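Local coordinates for calcineurin-like phosphoesterase domain-containing protein (Aquifex aeolicus, PDB 1XM7) that is of unknown specific function but belongs to the calcineurin-like phosphoesterase family and probably acts as a hydrolase, at residues A[99-102]-A[107-110]; A[48-53]-A[142-147]; A[35-40]-A[65-70]. All blocks are in the same frame, centred on the assembly; numbering follows the deposited sequence.

In the fold
The three contacts illustrate how a layered alpha/beta domain is held between strands of one sheet, between sheets and between helices. Interaction 3 comes first to close along the chain and pairs helices 29-38 and 63-69 beside the five-stranded sheet. Interaction 2 crosses it in sequence, bringing strand 46-49 of that sheet near strand 142-145 of the four-stranded one, and interaction 1, a hairpin in the latter sheet, is nested inside the loop it closes. Interactions 1 and 2 have centres about 12 Å apart and touch through L110 and I144; interactions 2 and 3, about 18 Å apart, meet where F53 packs on W67. Interaction 2 is thus the central link between two peripheral contacts whose centres lie about 25 Å apart.

Interaction 1. Residues A[99-102]-A[107-110]; sequences YKII and KRIL
I102 and I109 face each other as an antiparallel hydrogen-bonded pair, and two backbone bonds join them. I102 N donates a hydrogen bond to I109 O at 2.9 Å, in the carbonyl plane, while I109 N returns a short bond to I102 O at 2.6 Å that runs nearly straight on from the C=O. A CA-H...O contact adds to these, I101 CA standing 3.3 Å from I109 O. The strands form the beta hairpin 99-104/107-112, which makes one edge of the four-stranded sheet of this metallophosphoesterase-type domain; helix 125-137 covers the face bearing I101 and L110. Apolar contacts occupy both faces. With CG1 of I102 set between the backbone N and carbonyl carbon (chi1 65°), that methylene comes to 3.7 Å from I109 CB. On the helix-covered face L110 CD2 lies 3.8 Å from Y99 CB, the two side chains crossing at about a right angle, and approaches I101 CG1 more loosely. The charged group is handled apart: the extended R108 brings the edge of its guanidinium to I101, NE to CG2 3.7 Å, leaving NE buried without a polar partner in the model while NH2 forms a salt bridge with E138.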
loop_
_atom_site.group_PDB
_atom_site.type_symbol
_atom_site.label_atom_id
_atom_site.label_comp_id
_atom_site.label_asym_id
_atom_site.label_seq_id
_atom_site.Cartn_x
_atom_site.Cartn_y
_atom_site.Cartn_z
ATOM N N TYR A 99 11.018 -3.893 -1.753
ATOM C CA TYR A 99 10.685 -2.805 -2.667
ATOM C C TYR A 99 10.510 -3.335 -4.068
ATOM O O TYR A 99 10.786 -4.496 -4.344
ATOM C CB TYR A 99 11.796 -1.762 -2.709
ATOM C CG TYR A 99 12.996 -2.234 -3.494
ATOM C CD1 TYR A 99 13.881 -3.162 -2.959
ATOM C CD2 TYR A 99 13.218 -1.789 -4.795
ATOM C CE1 TYR A 99 14.958 -3.637 -3.697
ATOM C CE2 TYR A 99 14.292 -2.260 -5.547
ATOM C CZ TYR A 99 15.155 -3.183 -4.990
ATOM O OH TYR A 99 16.210 -3.659 -5.726
ATOM N N LYS A 100 10.068 -2.461 -4.959
ATOM C CA LYS A 100 9.883 -2.822 -6.354
ATOM C C LYS A 100 9.962 -1.534 -7.129
ATOM O O LYS A 100 9.392 -0.522 -6.725
ATOM C CB LYS A 100 8.516 -3.470 -6.581
ATOM C CG LYS A 100 8.480 -4.500 -7.705
ATOM C CD LYS A 100 8.466 -3.876 -9.081
ATOM C CE LYS A 100 8.229 -4.938 -10.152
ATOM N NZ LYS A 100 9.328 -5.948 -10.157
ATOM N N ILE A 101 10.687 -1.564 -8.234
ATOM C CA ILE A 101 10.805 -0.384 -9.054
ATOM C C ILE A 101 10.080 -0.588 -10.370
ATOM O O ILE A 101 10.214 -1.626 -11.023
ATOM C CB ILE A 101 12.274 -0.035 -9.306
ATOM C CG1 ILE A 101 12.910 0.403 -7.988
ATOM C CG2 ILE A 101 12.378 1.074 -10.330
ATOM C CD1 ILE A 101 14.379 0.682 -8.070
ATOM N N ILE A 102 9.276 0.403 -10.728
ATOM C CA ILE A 102 8.530 0.358 -11.973
ATOM C C ILE A 102 8.703 1.695 -12.681
ATOM O O ILE A 102 9.049 2.695 -12.047
ATOM C CB ILE A 102 7.012 0.064 -11.734
ATOM C CG1 ILE A 102 6.348 1.201 -10.965
ATOM C CG2 ILE A 102 6.850 -1.222 -10.944
ATOM C CD1 ILE A 102 4.862 1.002 -10.788
ATOM N N LYS A 107 8.823 8.501 -16.227
ATOM C CA LYS A 107 9.274 8.551 -14.841
ATOM C C LYS A 107 9.443 7.194 -14.158
ATOM O O LYS A 107 8.767 6.217 -14.488
ATOM C CB LYS A 107 8.363 9.486 -14.044
ATOM C CG LYS A 107 8.470 10.919 -14.573
ATOM C CD LYS A 107 7.847 11.965 -13.660
ATOM C CE LYS A 107 8.156 13.373 -14.182
ATOM N NZ LYS A 107 7.572 14.443 -13.318
ATOM N N ARG A 108 10.382 7.155 -13.216
ATOM C CA ARG A 108 10.734 5.947 -12.478
ATOM C C ARG A 108 10.115 5.963 -11.084
ATOM O O ARG A 108 10.287 6.926 -10.335
ATOM C CB ARG A 108 12.254 5.867 -12.393
ATOM C CG ARG A 108 12.799 4.494 -12.161
ATOM C CD ARG A 108 14.284 4.452 -12.473
ATOM N NE ARG A 108 14.826 3.136 -12.154
ATOM C CZ ARG A 108 16.036 2.707 -12.500
ATOM N NH1 ARG A 108 16.855 3.493 -13.192
ATOM N NH2 ARG A 108 16.432 1.491 -12.141
ATOM N N ILE A 109 9.413 4.882 -10.735
ATOM C CA ILE A 109 8.726 4.791 -9.449
ATOM C C ILE A 109 9.190 3.707 -8.467
ATOM O O ILE A 109 9.244 2.517 -8.798
ATOM C CB ILE A 109 7.203 4.595 -9.655
ATOM C CG1 ILE A 109 6.667 5.626 -10.652
ATOM C CG2 ILE A 109 6.478 4.739 -8.318
ATOM C CD1 ILE A 109 5.218 5.402 -11.056
ATOM N N LEU A 110 9.498 4.145 -7.248
ATOM C CA LEU A 110 9.917 3.255 -6.177
ATOM C C LEU A 110 8.674 2.910 -5.372
ATOM O O LEU A 110 7.941 3.796 -4.915
ATOM C CB LEU A 110 10.919 3.939 -5.241
ATOM C CG LEU A 110 11.948 3.104 -4.460
ATOM C CD1 LEU A 110 12.181 3.753 -3.117
ATOM C CD2 LEU A 110 11.492 1.683 -4.265
#

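Interaction 2. Residues A[48-53]-A[142-147]; sequences YHLGDF and LLIHGH
L50 reaches I144 with a single methyl group, in a buried contact whose centre lies about 3 Å from the centre of the chain. Its CB is directed toward 142-147, and CG stands anti to the carbonyl carbon (chi1 -46°). There the side chain branches: CD1, at full stretch from CA (chi2 -176°), is the atom that meets 142-147, while CD2 makes no contact with that segment within 4.2 Å. CD1 lies 3.6 Å from I144 CG2 and 3.4 Å from I144 O, the side chains meeting obliquely, and its other neighbour on that segment is H145 CA at 4.0 Å. Elsewhere the L50 side chain packs on V77 of strand 73-77. No hydrogen bond joins the segments; each has a side-chain bond of its own instead. G51 N donates to H49 ND1 in the plane of the imidazole, at 3.3 Å, and F53 CB sits above one face of that ring, toward its rim. In the other segment H145 ND1 donates to a lone pair of G146 O at 2.9 Å, although the carbonyl oxygen sits 21° out of the ring plane. Two further bonds tie these loops to their surroundings: D52 OD2 accepts from H81 N, and H147 N donates to D9 OD1. Apolar packing between strand ends of two sheets, with GD and GH loops continuing from them, is typical of the metallophosphoesterase fold, in whose relatives such loops line the metal site.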
loop_
_atom_site.group_PDB
_atom_site.type_symbol
_atom_site.label_atom_id
_atom_site.label_comp_id
_atom_site.label_asym_id
_atom_site.label_seq_id
_atom_site.Cartn_x
_atom_site.Cartn_y
_atom_site.Cartn_z
ATOM N N TYR A 48 -1.212 -2.884 -6.774
ATOM C CA TYR A 48 -0.046 -2.993 -5.908
ATOM C C TYR A 48 -0.450 -2.784 -4.444
ATOM O O TYR A 48 -1.021 -1.749 -4.086
ATOM C CB TYR A 48 1.023 -1.955 -6.292
ATOM C CG TYR A 48 1.683 -2.208 -7.633
ATOM C CD1 TYR A 48 1.093 -1.771 -8.824
ATOM C CD2 TYR A 48 2.872 -2.935 -7.716
ATOM C CE1 TYR A 48 1.672 -2.061 -10.069
ATOM C CE2 TYR A 48 3.458 -3.231 -8.950
ATOM C CZ TYR A 48 2.855 -2.793 -10.121
ATOM O OH TYR A 48 3.439 -3.087 -11.334
ATOM N N HIS A 49 -0.174 -3.784 -3.609
ATOM C CA HIS A 49 -0.466 -3.701 -2.184
ATOM C C HIS A 49 0.894 -3.450 -1.545
ATOM O O HIS A 49 1.781 -4.295 -1.600
ATOM C CB HIS A 49 -1.054 -5.009 -1.669
ATOM C CG HIS A 49 -1.665 -4.892 -0.312
ATOM N ND1 HIS A 49 -0.973 -4.399 0.775
ATOM C CD2 HIS A 49 -2.908 -5.189 0.135
ATOM C CE1 HIS A 49 -1.764 -4.400 1.833
ATOM N NE2 HIS A 49 -2.943 -4.875 1.471
ATOM N N LEU A 50 1.062 -2.283 -0.939
ATOM C CA LEU A 50 2.353 -1.932 -0.370
ATOM C C LEU A 50 2.561 -2.179 1.122
ATOM O O LEU A 50 3.259 -1.416 1.781
ATOM C CB LEU A 50 2.669 -0.470 -0.725
ATOM C CG LEU A 50 2.402 -0.109 -2.204
ATOM C CD1 LEU A 50 2.830 1.313 -2.462
ATOM C CD2 LEU A 50 3.145 -1.046 -3.139
ATOM N N GLY A 51 1.962 -3.235 1.667
ATOM C CA GLY A 51 2.201 -3.520 3.069
ATOM C C GLY A 51 1.055 -3.693 4.043
ATOM O O GLY A 51 0.056 -2.980 3.987
ATOM N N ASP A 52 1.249 -4.641 4.962
ATOM C CA ASP A 52 0.293 -4.985 6.007
ATOM C C ASP A 52 -1.085 -5.311 5.439
ATOM O O ASP A 52 -2.072 -4.619 5.663
ATOM C CB ASP A 52 0.252 -3.868 7.050
ATOM C CG ASP A 52 1.556 -3.783 7.845
ATOM O OD1 ASP A 52 1.710 -2.880 8.690
ATOM O OD2 ASP A 52 2.434 -4.641 7.621
ATOM N N PHE A 53 -1.097 -6.410 4.695
ATOM C CA PHE A 53 -2.253 -6.946 4.013
ATOM C C PHE A 53 -3.338 -7.447 4.955
ATOM O O PHE A 53 -4.398 -6.825 5.079
ATOM C CB PHE A 53 -1.792 -8.085 3.097
ATOM C CG PHE A 53 -2.914 -8.830 2.432
ATOM C CD1 PHE A 53 -3.850 -8.160 1.654
ATOM C CD2 PHE A 53 -3.023 -10.200 2.563
ATOM C CE1 PHE A 53 -4.867 -8.847 1.025
ATOM C CE2 PHE A 53 -4.037 -10.896 1.936
ATOM C CZ PHE A 53 -4.960 -10.222 1.167
ATOM N N LEU A 142 9.640 9.160 -8.144
ATOM C CA LEU A 142 8.584 9.144 -7.148
ATOM C C LEU A 142 8.623 7.908 -6.259
ATOM O O LEU A 142 9.110 6.849 -6.656
ATOM C CB LEU A 142 7.228 9.227 -7.848
ATOM C CG LEU A 142 5.966 9.084 -7.000
ATOM C CD1 LEU A 142 5.831 10.263 -6.030
ATOM C CD2 LEU A 142 4.758 8.990 -7.936
ATOM N N LEU A 143 8.113 8.066 -5.044
ATOM C CA LEU A 143 8.037 6.972 -4.095
ATOM C C LEU A 143 6.594 6.838 -3.672
ATOM O O LEU A 143 5.996 7.791 -3.195
ATOM C CB LEU A 143 8.885 7.249 -2.853
ATOM C CG LEU A 143 8.673 6.279 -1.676
ATOM C CD1 LEU A 143 9.068 4.870 -2.086
ATOM C CD2 LEU A 143 9.487 6.728 -0.474
ATOM N N ILE A 144 6.027 5.660 -3.881
ATOM C CA ILE A 144 4.662 5.400 -3.460
ATOM C C ILE A 144 4.860 4.443 -2.294
ATOM O O ILE A 144 5.543 3.422 -2.431
ATOM C CB ILE A 144 3.851 4.719 -4.564
ATOM C CG1 ILE A 144 3.884 5.582 -5.819
ATOM C CG2 ILE A 144 2.406 4.510 -4.109
ATOM C CD1 ILE A 144 2.929 5.131 -6.883
ATOM N N HIS A 145 4.295 4.786 -1.142
ATOM C CA HIS A 145 4.448 3.953 0.046
ATOM C C HIS A 145 3.179 3.913 0.882
ATOM O O HIS A 145 2.134 4.404 0.474
ATOM C CB HIS A 145 5.584 4.500 0.905
ATOM C CG HIS A 145 5.288 5.843 1.483
ATOM N ND1 HIS A 145 4.333 6.036 2.456
ATOM C CD2 HIS A 145 5.760 7.073 1.169
ATOM C CE1 HIS A 145 4.224 7.327 2.714
ATOM N NE2 HIS A 145 5.078 7.978 1.946
ATOM N N GLY A 146 3.290 3.305 2.054
ATOM C CA GLY A 146 2.175 3.227 2.977
ATOM C C GLY A 146 2.722 3.451 4.379
ATOM O O GLY A 146 3.394 4.451 4.650
ATOM N N HIS A 147 2.415 2.528 5.279
ATOM C CA HIS A 147 2.916 2.583 6.641
ATOM C C HIS A 147 2.454 3.725 7.557
ATOM O O HIS A 147 2.128 3.473 8.715
ATOM C CB HIS A 147 4.445 2.539 6.602
ATOM C CG HIS A 147 5.076 2.363 7.947
ATOM N ND1 HIS A 147 5.470 3.426 8.729
ATOM C CD2 HIS A 147 5.356 1.244 8.658
ATOM C CE1 HIS A 147 5.968 2.971 9.865
ATOM N NE2 HIS A 147 5.910 1.650 9.846
#

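Interaction 3. Residues A[35-40]-A[65-70]; sequences TNLLKV and RIWKAL
L38 and L70 bring the ends of helices 29-38 and 63-69 together, their CA atoms 6.6 Å apart, and no hydrogen bond crosses between the segments. The helices belong to successive beta-alpha-beta crossovers linking parallel strands 4-7, 46-49 and 73-77, and both rest on the same face of the five-stranded sheet, since L37 and W67 each touch L47. Both segments leave their helices here. After L38 the backbone makes an inverse gamma turn centred on K39, with a weak bond from V40 N to L38 O at 3.0 Å, and L70 is the first residue past its own helix.

L70 carries most of the contact from the second segment. Its two methyls divide the work: CD1 packs 3.8 Å from L37 CB and 3.9 Å from L37 CD1, while CD2 rests against the backbone of the same helix, 4.0 Å from L38 CA. The leucines cross at about a right angle, so L70 lies across L37 and L38 instead of alongside them. Shortening L70 to an alanine would probably open a gap between the two helix ends and leave L37 CB and the L38 flank without their apolar mate.

L37, with CG anti to the carbonyl carbon (chi1 -71°), is turned toward the second helix and extends CD1 to the benzo part of the indole, CZ3 of W67 at 3.7 Å. For its part W67 carries CG opposite the backbone N (chi1 161°), which swings the ring toward L37 from a CB that does not itself point there. F53 and F92 meet the same indole from elsewhere in the fold. Its polar end is satisfied separately, the W67 NE1 hydrogen going to the backbone carbonyl oxygen of Y91.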
loop_
_atom_site.group_PDB
_atom_site.type_symbol
_atom_site.label_atom_id
_atom_site.label_comp_id
_atom_site.label_asym_id
_atom_site.label_seq_id
_atom_site.Cartn_x
_atom_site.Cartn_y
_atom_site.Cartn_z
ATOM N N THR A 35 -15.079 -3.235 -1.514
ATOM C CA THR A 35 -16.089 -2.668 -2.377
ATOM C C THR A 35 -15.443 -1.698 -3.347
ATOM O O THR A 35 -15.638 -1.806 -4.558
ATOM C CB THR A 35 -17.160 -1.939 -1.557
ATOM O OG1 THR A 35 -17.962 -2.906 -0.871
ATOM C CG2 THR A 35 -18.050 -1.100 -2.458
ATOM N N ASN A 36 -14.655 -0.766 -2.817
ATOM C CA ASN A 36 -13.986 0.235 -3.651
ATOM C C ASN A 36 -13.013 -0.350 -4.657
ATOM O O ASN A 36 -12.685 0.289 -5.657
ATOM C CB ASN A 36 -13.272 1.260 -2.772
ATOM C CG ASN A 36 -14.245 2.223 -2.097
ATOM O OD1 ASN A 36 -13.972 2.741 -1.013
ATOM N ND2 ASN A 36 -15.382 2.475 -2.745
ATOM N N LEU A 37 -12.546 -1.563 -4.391
ATOM C CA LEU A 37 -11.632 -2.222 -5.310
ATOM C C LEU A 37 -12.485 -2.904 -6.347
ATOM O O LEU A 37 -12.134 -2.956 -7.526
ATOM C CB LEU A 37 -10.794 -3.277 -4.596
ATOM C CG LEU A 37 -9.727 -2.762 -3.638
ATOM C CD1 LEU A 37 -9.135 -3.947 -2.915
ATOM C CD2 LEU A 37 -8.653 -1.981 -4.390
ATOM N N LEU A 38 -13.618 -3.424 -5.889
ATOM C CA LEU A 38 -14.542 -4.123 -6.763
ATOM C C LEU A 38 -14.972 -3.260 -7.943
ATOM O O LEU A 38 -14.911 -3.687 -9.104
ATOM C CB LEU A 38 -15.783 -4.550 -5.982
ATOM C CG LEU A 38 -16.457 -5.846 -6.443
ATOM C CD1 LEU A 38 -17.798 -5.979 -5.737
ATOM C CD2 LEU A 38 -16.652 -5.848 -7.945
ATOM N N LYS A 39 -15.407 -2.041 -7.647
ATOM C CA LYS A 39 -15.869 -1.169 -8.707
ATOM C C LYS A 39 -14.789 -0.312 -9.308
ATOM O O LYS A 39 -14.896 0.906 -9.331
ATOM C CB LYS A 39 -17.026 -0.295 -8.213
ATOM C CG LYS A 39 -16.853 0.316 -6.843
ATOM C CD LYS A 39 -18.158 0.986 -6.445
ATOM C CE LYS A 39 -18.064 1.688 -5.109
ATOM N NZ LYS A 39 -19.237 2.581 -4.926
ATOM N N VAL A 40 -13.760 -0.958 -9.831
ATOM C CA VAL A 40 -12.647 -0.240 -10.419
ATOM C C VAL A 40 -11.722 -1.201 -11.178
ATOM O O VAL A 40 -11.403 -0.981 -12.352
ATOM C CB VAL A 40 -11.892 0.518 -9.301
ATOM C CG1 VAL A 40 -10.387 0.385 -9.462
ATOM C CG2 VAL A 40 -12.317 1.971 -9.309
ATOM N N ARG A 65 -11.158 -14.575 0.588
ATOM C CA ARG A 65 -11.652 -15.314 -0.561
ATOM C C ARG A 65 -12.135 -14.274 -1.573
ATOM O O ARG A 65 -11.877 -14.390 -2.768
ATOM C CB ARG A 65 -12.797 -16.240 -0.128
ATOM C CG ARG A 65 -13.198 -17.297 -1.164
ATOM C CD ARG A 65 -14.145 -18.373 -0.578
ATOM N NE ARG A 65 -13.481 -19.209 0.431
ATOM C CZ ARG A 65 -14.055 -20.221 1.088
ATOM N NH1 ARG A 65 -15.324 -20.547 0.848
ATOM N NH2 ARG A 65 -13.365 -20.896 2.003
ATOM N N ILE A 66 -12.814 -13.243 -1.076
ATOM C CA ILE A 66 -13.327 -12.176 -1.924
ATOM C C ILE A 66 -12.173 -11.454 -2.612
ATOM O O ILE A 66 -12.189 -11.246 -3.830
ATOM C CB ILE A 66 -14.159 -11.164 -1.100
ATOM C CG1 ILE A 66 -15.452 -11.833 -0.632
ATOM C CG2 ILE A 66 -14.463 -9.921 -1.932
ATOM C CD1 ILE A 66 -16.231 -11.019 0.370
ATOM N N TRP A 67 -11.170 -11.072 -1.834
ATOM C CA TRP A 67 -9.999 -10.403 -2.387
ATOM C C TRP A 67 -9.405 -11.229 -3.527
ATOM O O TRP A 67 -9.099 -10.713 -4.597
ATOM C CB TRP A 67 -8.954 -10.209 -1.282
ATOM C CG TRP A 67 -7.568 -9.960 -1.779
ATOM C CD1 TRP A 67 -6.656 -10.895 -2.188
ATOM C CD2 TRP A 67 -6.949 -8.689 -1.957
ATOM N NE1 TRP A 67 -5.507 -10.280 -2.613
ATOM C CE2 TRP A 67 -5.657 -8.924 -2.482
ATOM C CE3 TRP A 67 -7.359 -7.368 -1.725
ATOM C CZ2 TRP A 67 -4.772 -7.888 -2.781
ATOM C CZ3 TRP A 67 -6.474 -6.331 -2.025
ATOM C CH2 TRP A 67 -5.195 -6.602 -2.547
ATOM N N LYS A 68 -9.246 -12.521 -3.272
ATOM C CA LYS A 68 -8.689 -13.449 -4.239
ATOM C C LYS A 68 -9.511 -13.432 -5.526
ATOM O O LYS A 68 -8.963 -13.472 -6.622
ATOM C CB LYS A 68 -8.675 -14.855 -3.630
ATOM C CG LYS A 68 -7.732 -15.842 -4.296
ATOM C CD LYS A 68 -7.803 -17.215 -3.630
ATOM C CE LYS A 68 -6.831 -18.201 -4.293
ATOM N NZ LYS A 68 -6.802 -19.548 -3.627
ATOM N N ALA A 69 -10.830 -13.354 -5.386
ATOM C CA ALA A 69 -11.731 -13.353 -6.531
ATOM C C ALA A 69 -11.624 -12.107 -7.400
ATOM O O ALA A 69 -11.887 -12.164 -8.603
ATOM C CB ALA A 69 -13.161 -13.526 -6.055
ATOM N N LEU A 70 -11.239 -10.982 -6.804
ATOM C CA LEU A 70 -11.131 -9.733 -7.559
ATOM C C LEU A 70 -10.337 -9.874 -8.849
ATOM O O LEU A 70 -9.391 -10.642 -8.920
ATOM C CB LEU A 70 -10.504 -8.635 -6.693
ATOM C CG LEU A 70 -11.377 -8.117 -5.548
ATOM C CD1 LEU A 70 -10.627 -7.056 -4.776
ATOM C CD2 LEU A 70 -12.677 -7.553 -6.103
#